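Geranyltranstransferase (Campylobacter jejuni, PDB 3NPK) probably catalyses the condensation of geranyl diphosphate with isopentenyl diphosphate to farnesyl diphosphate, releasing pyrophosphate, as a farnesyl diphosphate synthase of the polyprenyl synthetase family. Local coordinates at residues N87-R92 against L97-D102; L33-G38 against I72-L77; V51-P56 against E269-M274. All blocks are in the same frame, centred on the assembly; numbering follows the deposited sequence.

Contact 1 of 3, residues N87-R92 against L97-D102. With PPV (pyrophosphate), chain C.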
loop_
_atom_site.group_PDB
_atom_site.type_symbol
_atom_site.label_atom_id
_atom_site.label_comp_id
_atom_site.label_asym_id
_atom_site.label_seq_id
_atom_site.Cartn_x
_atom_site.Cartn_y
_atom_site.Cartn_z
ATOM N N ASN A 87 -7.367 -4.012 -19.359
ATOM C CA ASN A 87 -8.502 -3.371 -20.040
ATOM C C ASN A 87 -9.749 -4.258 -20.012
ATOM O O ASN A 87 -10.390 -4.491 -21.050
ATOM C CB ASN A 87 -8.136 -3.013 -21.485
ATOM C CG ASN A 87 -9.150 -2.091 -22.134
ATOM O OD1 ASN A 87 -9.900 -1.396 -21.449
ATOM N ND2 ASN A 87 -9.168 -2.068 -23.470
ATOM N N ALA A 88 -10.091 -4.742 -18.816
ATOM C CA ALA A 88 -11.240 -5.633 -18.640
ATOM C C ALA A 88 -12.530 -4.860 -18.387
ATOM O O ALA A 88 -12.544 -3.902 -17.607
ATOM C CB ALA A 88 -10.978 -6.595 -17.495
ATOM N N ASP A 89 -13.614 -5.299 -19.020
ATOM C CA ASP A 89 -14.916 -4.675 -18.829
ATOM C C ASP A 89 -15.700 -5.277 -17.669
ATOM O O ASP A 89 -16.646 -4.656 -17.177
ATOM C CB ASP A 89 -15.766 -4.805 -20.100
ATOM C CG ASP A 89 -15.287 -3.908 -21.230
ATOM O OD1 ASP A 89 -14.483 -2.986 -20.992
ATOM O OD2 ASP A 89 -15.739 -4.119 -22.371
ATOM N N PHE A 90 -15.337 -6.492 -17.264
ATOM C CA PHE A 90 -16.029 -7.194 -16.184
ATOM C C PHE A 90 -15.056 -7.939 -15.282
ATOM O O PHE A 90 -13.994 -8.379 -15.727
ATOM C CB PHE A 90 -17.016 -8.212 -16.753
ATOM C CG PHE A 90 -18.087 -7.602 -17.597
ATOM C CD1 PHE A 90 -19.258 -7.146 -17.025
ATOM C CD2 PHE A 90 -17.918 -7.473 -18.968
ATOM C CE1 PHE A 90 -20.243 -6.572 -17.800
ATOM C CE2 PHE A 90 -18.897 -6.903 -19.748
ATOM C CZ PHE A 90 -20.066 -6.454 -19.163
ATOM N N ARG A 91 -15.435 -8.080 -14.015
ATOM C CA ARG A 91 -14.663 -8.837 -13.028
ATOM C C ARG A 91 -15.638 -9.311 -11.947
ATOM O O ARG A 91 -16.495 -8.553 -11.509
ATOM C CB ARG A 91 -13.570 -7.952 -12.418
ATOM C CG ARG A 91 -12.911 -8.496 -11.137
ATOM C CD ARG A 91 -11.964 -9.634 -11.411
ATOM N NE ARG A 91 -10.761 -9.172 -12.090
ATOM C CZ ARG A 91 -9.693 -9.928 -12.305
ATOM N NH1 ARG A 91 -8.654 -9.416 -12.944
ATOM N NH2 ARG A 91 -9.662 -11.193 -11.881
ATOM N N ARG A 92 -15.520 -10.567 -11.535
ATOM C CA ARG A 92 -16.385 -11.122 -10.488
ATOM C C ARG A 92 -17.879 -10.929 -10.790
ATOM O O ARG A 92 -18.710 -10.757 -9.888
ATOM C CB ARG A 92 -16.007 -10.545 -9.119
ATOM C CG ARG A 92 -14.667 -11.061 -8.615
ATOM C CD ARG A 92 -14.168 -10.285 -7.403
ATOM N NE ARG A 92 -12.998 -10.928 -6.811
ATOM C CZ ARG A 92 -12.316 -10.426 -5.782
ATOM N NH1 ARG A 92 -12.699 -9.282 -5.218
ATOM N NH2 ARG A 92 -11.251 -11.057 -5.315
ATOM N N LEU A 97 -14.612 -1.353 -12.019
ATOM C CA LEU A 97 -14.826 -0.032 -11.415
ATOM C C LEU A 97 -14.647 1.112 -12.396
ATOM O O LEU A 97 -15.300 2.146 -12.274
ATOM C CB LEU A 97 -13.899 0.206 -10.221
ATOM C CG LEU A 97 -14.242 -0.557 -8.944
ATOM C CD1 LEU A 97 -13.237 -0.173 -7.860
ATOM C CD2 LEU A 97 -15.677 -0.320 -8.509
ATOM N N HIS A 98 -13.743 0.959 -13.356
ATOM C CA HIS A 98 -13.528 2.076 -14.266
ATOM C C HIS A 98 -14.674 2.195 -15.270
ATOM O O HIS A 98 -14.844 3.246 -15.874
ATOM C CB HIS A 98 -12.167 1.989 -14.963
ATOM C CG HIS A 98 -11.988 0.757 -15.778
ATOM N ND1 HIS A 98 -11.545 -0.432 -15.240
ATOM C CD2 HIS A 98 -12.216 0.517 -17.089
ATOM C CE1 HIS A 98 -11.490 -1.347 -16.192
ATOM N NE2 HIS A 98 -11.896 -0.796 -17.323
ATOM N N LYS A 99 -15.454 1.128 -15.434
ATOM C CA LYS A 99 -16.655 1.191 -16.273
ATOM C C LYS A 99 -17.864 1.708 -15.493
ATOM O O LYS A 99 -18.635 2.522 -16.005
ATOM C CB LYS A 99 -16.967 -0.187 -16.853
ATOM C CG LYS A 99 -15.827 -0.800 -17.681
ATOM C CD LYS A 99 -15.570 -0.021 -18.951
ATOM C CE LYS A 99 -16.813 -0.017 -19.831
ATOM N NZ LYS A 99 -16.560 0.577 -21.176
ATOM N N SER A 100 -18.045 1.235 -14.262
ATOM C CA SER A 100 -19.176 1.680 -13.445
ATOM C C SER A 100 -19.022 3.108 -12.963
ATOM O O SER A 100 -20.015 3.842 -12.848
ATOM C CB SER A 100 -19.370 0.774 -12.235
ATOM O OG SER A 100 -19.958 -0.448 -12.630
ATOM N N TYR A 101 -17.787 3.490 -12.652
ATOM C CA TYR A 101 -17.484 4.826 -12.162
ATOM C C TYR A 101 -16.613 5.574 -13.164
ATOM O O TYR A 101 -17.129 6.136 -14.132
ATOM C CB TYR A 101 -16.870 4.749 -10.764
ATOM C CG TYR A 101 -17.857 4.181 -9.779
ATOM C CD1 TYR A 101 -17.754 2.872 -9.325
ATOM C CD2 TYR A 101 -18.924 4.954 -9.325
ATOM C CE1 TYR A 101 -18.685 2.348 -8.431
ATOM C CE2 TYR A 101 -19.850 4.449 -8.439
ATOM C CZ TYR A 101 -19.732 3.147 -7.993
ATOM O OH TYR A 101 -20.671 2.653 -7.104
ATOM N N ASP A 102 -15.307 5.562 -12.958
ATOM C CA ASP A 102 -14.367 6.140 -13.908
ATOM C C ASP A 102 -12.960 5.657 -13.564
ATOM O O ASP A 102 -12.766 4.991 -12.552
ATOM C CB ASP A 102 -14.450 7.679 -13.924
ATOM C CG ASP A 102 -14.362 8.302 -12.536
ATOM O OD1 ASP A 102 -13.557 7.847 -11.727
ATOM O OD2 ASP A 102 -15.097 9.269 -12.249
HETATM O O11 PPV C . -7.574 -14.576 -9.502
HETATM P P1 PPV C . -8.570 -15.484 -8.550
HETATM O O21 PPV C . -8.953 -16.911 -9.272
HETATM O O31 PPV C . -7.923 -15.781 -7.272
HETATM O OPP PPV C . -9.957 -14.614 -8.437
HETATM P P2 PPV C . -10.951 -14.411 -7.150
HETATM O O12 PPV C . -12.164 -13.506 -7.803
HETATM O O22 PPV C . -10.239 -13.493 -6.012
HETATM O O32 PPV C . -11.467 -15.690 -6.634
HETATM O O HOH W 1 -12.153 -1.614 -19.988
HETATM O O HOH W 2 -14.655 -0.716 -22.563
#
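With chi1 at 60°, His98 carries its imidazole between its own backbone N and carbonyl carbon, and the ring thereby presents an edge to the loop at Ala88. The carbonyl O of Ala88 lies there, near the ring plane and 3.1 Å from His98 CE1; the same oxygen is hydrogen-bonded to Thr96 OG1. Lys99 is bent at both chi2 (-67°) and chi3, so that its methylenes pass slantwise over Asp89, with CD 3.8 Å from Asp89 OD1. Its ammonium is not in direct salt-bridge contact: NZ stays 4.1 Å from Asp89 OD1.

Two waters bridge what the side chains leave apart. One sits in the imidazole plane, 2.8 Å from His98 NE2, with Asn87 OD1 and Asp89 OD1 also within hydrogen-bonding reach, more acceptors than its two protons can serve at once. A second donates to Asp89 OD1 and accepts from Lys99 NZ at 2.7 Å, placing the carboxylate oxygen beside both waters.

At the other end of 87-92, the Arg92 side chain runs out extended from CG to NE to meet pyrophosphate. NE donates almost straight to PPV O12 (2.9 Å, 175°) and NH2 to PPV O22 (2.7 Å), two bonds on one phosphoryl group that lies at the guanidinium edge, in its plane.

Segment 87-92 follows the first aspartate-rich motif of prenyl synthases, which includes Asp81, the salt-bridge partner of Arg91. The loop and the short helix 97-100 meet at the surface largely through water, which probably screens the Asp89 and Lys99 charges, while the paired Arg92 bonds would offset diphosphate charge.

Contact 2 of 3, residues L33-G38 against I72-L77. With PPV (pyrophosphate), chain C.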
loop_
_atom_site.group_PDB
_atom_site.type_symbol
_atom_site.label_atom_id
_atom_site.label_comp_id
_atom_site.label_asym_id
_atom_site.label_seq_id
_atom_site.Cartn_x
_atom_site.Cartn_y
_atom_site.Cartn_z
ATOM N N LEU A 33 -17.558 -2.405 -3.620
ATOM C CA LEU A 33 -18.160 -3.115 -4.739
ATOM C C LEU A 33 -17.440 -4.416 -5.096
ATOM O O LEU A 33 -18.061 -5.472 -5.188
ATOM C CB LEU A 33 -18.214 -2.192 -5.958
ATOM C CG LEU A 33 -19.112 -2.625 -7.111
ATOM C CD1 LEU A 33 -20.569 -2.661 -6.641
ATOM C CD2 LEU A 33 -18.941 -1.685 -8.295
HETATM N N MSE A 34 -16.132 -4.347 -5.315
HETATM C CA MSE A 34 -15.389 -5.533 -5.722
HETATM C C MSE A 34 -15.166 -6.519 -4.594
HETATM O O MSE A 34 -15.039 -7.723 -4.838
HETATM C CB MSE A 34 -14.047 -5.162 -6.347
HETATM C CG MSE A 34 -14.105 -4.901 -7.818
HETATM SE SE MSE A 34 -14.869 -6.370 -8.926
HETATM C CE MSE A 34 -15.301 -5.265 -10.468
ATOM N N LEU A 35 -15.114 -6.015 -3.364
ATOM C CA LEU A 35 -14.961 -6.889 -2.207
ATOM C C LEU A 35 -16.200 -7.743 -2.013
ATOM O O LEU A 35 -16.106 -8.924 -1.668
ATOM C CB LEU A 35 -14.689 -6.061 -0.954
ATOM C CG LEU A 35 -13.328 -5.362 -0.922
ATOM C CD1 LEU A 35 -13.320 -4.388 0.246
ATOM C CD2 LEU A 35 -12.209 -6.400 -0.776
ATOM N N LYS A 36 -17.364 -7.141 -2.239
ATOM C CA LYS A 36 -18.629 -7.831 -2.031
ATOM C C LYS A 36 -19.056 -8.686 -3.210
ATOM O O LYS A 36 -19.807 -9.651 -3.032
ATOM C CB LYS A 36 -19.734 -6.819 -1.741
ATOM C CG LYS A 36 -19.690 -6.265 -0.337
ATOM C CD LYS A 36 -21.054 -5.708 0.071
ATOM C CE LYS A 36 -21.261 -4.306 -0.468
ATOM N NZ LYS A 36 -22.685 -3.865 -0.375
ATOM N N ALA A 37 -18.592 -8.328 -4.407
ATOM C CA ALA A 37 -19.124 -8.900 -5.653
ATOM C C ALA A 37 -18.804 -10.377 -5.780
ATOM O O ALA A 37 -19.590 -11.164 -6.323
ATOM C CB ALA A 37 -18.573 -8.148 -6.856
ATOM N N GLY A 38 -17.641 -10.763 -5.287
ATOM C CA GLY A 38 -17.236 -12.141 -5.425
ATOM C C GLY A 38 -15.817 -12.333 -4.973
ATOM O O GLY A 38 -15.236 -11.465 -4.315
ATOM N N ILE A 72 -5.421 -6.693 -0.403
ATOM C CA ILE A 72 -4.316 -6.617 -1.353
ATOM C C ILE A 72 -4.723 -7.276 -2.644
ATOM O O ILE A 72 -4.506 -6.731 -3.721
ATOM C CB ILE A 72 -3.061 -7.348 -0.822
ATOM C CG1 ILE A 72 -2.436 -6.533 0.313
ATOM C CG2 ILE A 72 -2.054 -7.665 -1.975
ATOM C CD1 ILE A 72 -1.866 -5.201 -0.138
ATOM N N HIS A 73 -5.288 -8.469 -2.547
ATOM C CA HIS A 73 -5.643 -9.194 -3.754
ATOM C C HIS A 73 -6.663 -8.406 -4.586
ATOM O O HIS A 73 -6.524 -8.274 -5.809
ATOM C CB HIS A 73 -6.141 -10.587 -3.387
ATOM C CG HIS A 73 -6.507 -11.409 -4.573
ATOM N ND1 HIS A 73 -7.764 -11.937 -4.763
ATOM C CD2 HIS A 73 -5.776 -11.764 -5.654
ATOM C CE1 HIS A 73 -7.784 -12.612 -5.900
ATOM N NE2 HIS A 73 -6.594 -12.507 -6.467
ATOM N N THR A 74 -7.695 -7.891 -3.926
ATOM C CA THR A 74 -8.709 -7.118 -4.642
ATOM C C THR A 74 -8.131 -5.849 -5.269
ATOM O O THR A 74 -8.463 -5.523 -6.425
ATOM C CB THR A 74 -9.908 -6.810 -3.727
ATOM O OG1 THR A 74 -10.588 -8.033 -3.437
ATOM C CG2 THR A 74 -10.898 -5.842 -4.389
ATOM N N TYR A 75 -7.272 -5.130 -4.539
ATOM C CA TYR A 75 -6.663 -3.925 -5.132
ATOM C C TYR A 75 -5.911 -4.310 -6.414
ATOM O O TYR A 75 -5.999 -3.623 -7.440
ATOM C CB TYR A 75 -5.777 -3.147 -4.133
ATOM C CG TYR A 75 -4.297 -3.070 -4.501
ATOM C CD1 TYR A 75 -3.856 -2.282 -5.564
ATOM C CD2 TYR A 75 -3.341 -3.769 -3.764
ATOM C CE1 TYR A 75 -2.523 -2.220 -5.907
ATOM C CE2 TYR A 75 -1.993 -3.696 -4.090
ATOM C CZ TYR A 75 -1.594 -2.934 -5.166
ATOM O OH TYR A 75 -0.269 -2.859 -5.530
ATOM N N SER A 76 -5.222 -5.445 -6.383
ATOM C CA SER A 76 -4.409 -5.831 -7.529
ATOM C C SER A 76 -5.285 -6.127 -8.736
ATOM O O SER A 76 -4.911 -5.811 -9.869
ATOM C CB SER A 76 -3.494 -7.021 -7.185
ATOM O OG SER A 76 -4.175 -8.263 -7.195
ATOM N N LEU A 77 -6.453 -6.721 -8.501
ATOM C CA LEU A 77 -7.369 -7.013 -9.595
ATOM C C LEU A 77 -7.899 -5.729 -10.220
ATOM O O LEU A 77 -8.003 -5.631 -11.440
ATOM C CB LEU A 77 -8.542 -7.863 -9.121
ATOM C CG LEU A 77 -8.182 -9.220 -8.509
ATOM C CD1 LEU A 77 -9.434 -9.998 -8.179
ATOM C CD2 LEU A 77 -7.255 -10.042 -9.414
HETATM O O11 PPV C . -7.574 -14.576 -9.502
HETATM P P1 PPV C . -8.570 -15.484 -8.550
HETATM O O21 PPV C . -8.953 -16.911 -9.272
HETATM O O31 PPV C . -7.923 -15.781 -7.272
HETATM O OPP PPV C . -9.957 -14.614 -8.437
HETATM P P2 PPV C . -10.951 -14.411 -7.150
HETATM O O12 PPV C . -12.164 -13.506 -7.803
HETATM O O22 PPV C . -10.239 -13.493 -6.012
HETATM O O32 PPV C . -11.467 -15.690 -6.634
#
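Thr74 meets both Met34 and Leu35 of 33-38. Its CG2, anti to the backbone N, packs 3.8 Å from Met34 CB, while OG1, with CB and CG2 a little farther off, faces the Leu35 CD2 methyl at 3.5 Å. The Leu35 side chain reaches the threonine at a slant. Met34, a selenomethionine in this crystal, bends at chi2 and leads its selenium end away from 72-77, so that it is the root of the side chain that does the touching. All three residues are buried.

In the next layer the polar end of Thr74 has two partners outside the segments: OG1 is hydrogen-bonded to Glu70 O, one turn earlier in its own helix, and to Arg92 NH1. Elsewhere on the helix, the Ser76 hydroxyl folds back and donates to His73 O over 2.7 Å, at a tilt of 22° from the carbonyl plane; His73 O also accepts from Leu77 N. His73 itself belongs to the pyrophosphate pocket, and Leu77 CG lies over one face of its ring, offset toward the rim.

No hydrogen bond joins the two segments; Arg92 NH1 bridges them by bonding to both Met34 O and Thr74 OG1. Thr74 OG1 and Met34 O thus act as second-shell acceptors that probably steady the pyrophosphate-binding guanidinium; with OG1 accepting from Arg92, its own proton is left for Glu70 O.

Contact 3 of 3, residues V51-P56 against E269-M274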
loop_
_atom_site.group_PDB
_atom_site.type_symbol
_atom_site.label_atom_id
_atom_site.label_comp_id
_atom_site.label_asym_id
_atom_site.label_seq_id
_atom_site.Cartn_x
_atom_site.Cartn_y
_atom_site.Cartn_z
ATOM N N VAL A 51 -4.183 -21.490 10.648
ATOM C CA VAL A 51 -4.488 -21.096 12.020
ATOM C C VAL A 51 -5.445 -22.089 12.697
ATOM O O VAL A 51 -5.199 -22.544 13.822
ATOM C CB VAL A 51 -5.062 -19.663 12.087
ATOM C CG1 VAL A 51 -5.404 -19.295 13.535
ATOM C CG2 VAL A 51 -4.056 -18.667 11.511
ATOM N N GLN A 52 -6.528 -22.440 12.014
ATOM C CA GLN A 52 -7.491 -23.381 12.578
ATOM C C GLN A 52 -6.827 -24.703 12.976
ATOM O O GLN A 52 -7.138 -25.275 14.021
ATOM C CB GLN A 52 -8.641 -23.627 11.594
ATOM C CG GLN A 52 -9.658 -24.673 12.073
ATOM C CD GLN A 52 -10.361 -24.300 13.368
ATOM O OE1 GLN A 52 -10.290 -23.162 13.835
ATOM N NE2 GLN A 52 -11.045 -25.275 13.959
ATOM N N SER A 53 -5.896 -25.168 12.150
ATOM C CA SER A 53 -5.262 -26.471 12.351
ATOM C C SER A 53 -4.242 -26.462 13.486
ATOM O O SER A 53 -3.919 -27.508 14.052
ATOM C CB SER A 53 -4.574 -26.933 11.062
ATOM O OG SER A 53 -3.344 -26.251 10.862
ATOM N N ASN A 54 -3.726 -25.288 13.820
ATOM C CA ASN A 54 -2.595 -25.212 14.736
ATOM C C ASN A 54 -2.906 -24.498 16.054
ATOM O O ASN A 54 -2.542 -24.971 17.144
ATOM C CB ASN A 54 -1.421 -24.527 14.033
ATOM C CG ASN A 54 -0.130 -24.709 14.771
ATOM O OD1 ASN A 54 0.268 -23.857 15.553
ATOM N ND2 ASN A 54 0.522 -25.848 14.552
ATOM N N LYS A 55 -3.552 -23.340 15.946
ATOM C CA LYS A 55 -3.954 -22.568 17.118
ATOM C C LYS A 55 -5.361 -22.041 16.911
ATOM O O LYS A 55 -5.559 -20.854 16.642
ATOM C CB LYS A 55 -2.988 -21.408 17.355
ATOM C CG LYS A 55 -1.707 -21.798 18.064
ATOM C CD LYS A 55 -1.026 -20.565 18.626
ATOM C CE LYS A 55 0.335 -20.896 19.215
ATOM N NZ LYS A 55 0.878 -19.726 19.966
ATOM N N PRO A 56 -6.351 -22.932 17.011
ATOM C CA PRO A 56 -7.726 -22.516 16.723
ATOM C C PRO A 56 -8.193 -21.414 17.660
ATOM O O PRO A 56 -9.155 -20.713 17.332
ATOM C CB PRO A 56 -8.531 -23.805 16.943
ATOM C CG PRO A 56 -7.595 -24.698 17.754
ATOM C CD PRO A 56 -6.258 -24.390 17.202
ATOM N N GLU A 269 -2.221 -33.713 9.620
ATOM C CA GLU A 269 -3.165 -34.367 8.719
ATOM C C GLU A 269 -4.412 -33.518 8.451
ATOM O O GLU A 269 -4.957 -33.542 7.350
ATOM C CB GLU A 269 -3.568 -35.727 9.293
ATOM C CG GLU A 269 -3.972 -35.654 10.761
ATOM C CD GLU A 269 -3.883 -36.997 11.476
ATOM O OE1 GLU A 269 -3.835 -38.043 10.787
ATOM O OE2 GLU A 269 -3.860 -37.008 12.730
ATOM N N LYS A 270 -4.883 -32.785 9.452
ATOM C CA LYS A 270 -6.086 -31.971 9.249
ATOM C C LYS A 270 -5.790 -30.789 8.324
ATOM O O LYS A 270 -6.591 -30.448 7.444
ATOM C CB LYS A 270 -6.669 -31.485 10.576
ATOM C CG LYS A 270 -6.880 -32.568 11.634
ATOM C CD LYS A 270 -7.522 -33.829 11.078
ATOM C CE LYS A 270 -7.811 -34.837 12.195
ATOM N NZ LYS A 270 -7.877 -36.257 11.717
ATOM N N LEU A 271 -4.632 -30.171 8.516
ATOM C CA LEU A 271 -4.203 -29.089 7.640
ATOM C C LEU A 271 -3.997 -29.590 6.215
ATOM O O LEU A 271 -4.406 -28.940 5.256
ATOM C CB LEU A 271 -2.914 -28.441 8.159
ATOM C CG LEU A 271 -2.402 -27.303 7.271
ATOM C CD1 LEU A 271 -3.489 -26.226 7.050
ATOM C CD2 LEU A 271 -1.144 -26.708 7.857
ATOM N N ALA A 272 -3.366 -30.748 6.073
ATOM C CA ALA A 272 -3.147 -31.312 4.747
ATOM C C ALA A 272 -4.471 -31.505 4.000
ATOM O O ALA A 272 -4.586 -31.153 2.818
ATOM C CB ALA A 272 -2.390 -32.638 4.840
ATOM N N GLN A 273 -5.474 -32.038 4.696
ATOM C CA GLN A 273 -6.786 -32.248 4.085
ATOM C C GLN A 273 -7.463 -30.921 3.692
ATOM O O GLN A 273 -8.065 -30.814 2.611
ATOM C CB GLN A 273 -7.698 -33.039 5.024
ATOM C CG GLN A 273 -9.035 -33.365 4.393
ATOM C CD GLN A 273 -8.886 -34.318 3.224
ATOM O OE1 GLN A 273 -8.333 -35.407 3.371
ATOM N NE2 GLN A 273 -9.373 -33.911 2.058
HETATM N N MSE A 274 -7.378 -29.920 4.565
HETATM C CA MSE A 274 -7.920 -28.598 4.259
HETATM C C MSE A 274 -7.294 -28.004 3.010
HETATM O O MSE A 274 -7.987 -27.441 2.160
HETATM C CB MSE A 274 -7.744 -27.655 5.440
HETATM C CG MSE A 274 -8.699 -27.953 6.568
HETATM SE SE MSE A 274 -8.484 -26.683 8.036
HETATM C CE MSE A 274 -7.049 -27.545 8.999
#
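Ser53 OG, pressed against Leu271, is hydrogen-bonded to Val50 O and, weakly, to Ser49 O, both in the preceding turn of its own helix. The first torsion (chi1 77°) places the hydroxyl between the serine's backbone N and carbonyl carbon, close to these carbonyls. What it offers the helix 269-282 is therefore a non-bonding surface: OG lies 3.5 Å from Leu271 CB, and the two leucine methyls, CD1 and CD2, each come within 3.8 Å of it. With CG anti to its backbone N, Leu271 passes its isobutyl group across the serine.

Met274, a selenomethionine in this crystal, approaches from one turn further along the same helix. Its chain is extended at chi2 and then turns at chi3 (-86°), which brings the terminal methyl round to the serine: CE touches Ser53 CB at 3.3 Å, tighter than usual van der Waals contact. Ser53 CB is also 3.7 Å from Leu271 CB. The small serine side chain is consistent with the close approach of the backbones, the CA atoms of Ser53 and Leu271 being 5.5 Å apart, and no hydrogen bond crosses between the segments.

Just beyond Ser53 the helix 42-54 ends. Val51 O accepts from both Asn54 N (3.1 Å) and Lys55 N (2.8 Å), after which Lys55 leaves the helical conformation.

The contact thus joins the C-terminal end of helix 42-54 to the start of the last helix, 269-282. Leu271 also packs on Ser49 and Val50, and Met274 on Ser49, while on helix 42-54 Val51 and Gln52 pack on Ala62 and Leu59 of helix 59-80.

In the fold
Contacts 2 and 1 follow each other along the chain, with centres 12 Å apart, and both touch the same pyrophosphate. They touch: Arg92 of contact 1 reaches across to contact 2 and Leu97 packs on Leu33. Contact 3 lies about 26 Å from contact 2 and 37 Å from contact 1, centre to centre, on the opposite side of the chain's centre from contact 1. It closes a long loop, with contact 1 nested inside and contact 2 interleaved. In this predominantly helical prenyl synthase fold, contacts 1 and 2 each contribute one residue to the diphosphate site, whereas contact 3 joins, far from it, the opposite ends of helices 42-54 and 269-282, which carry Arg43 and Tyr282 of the pocket.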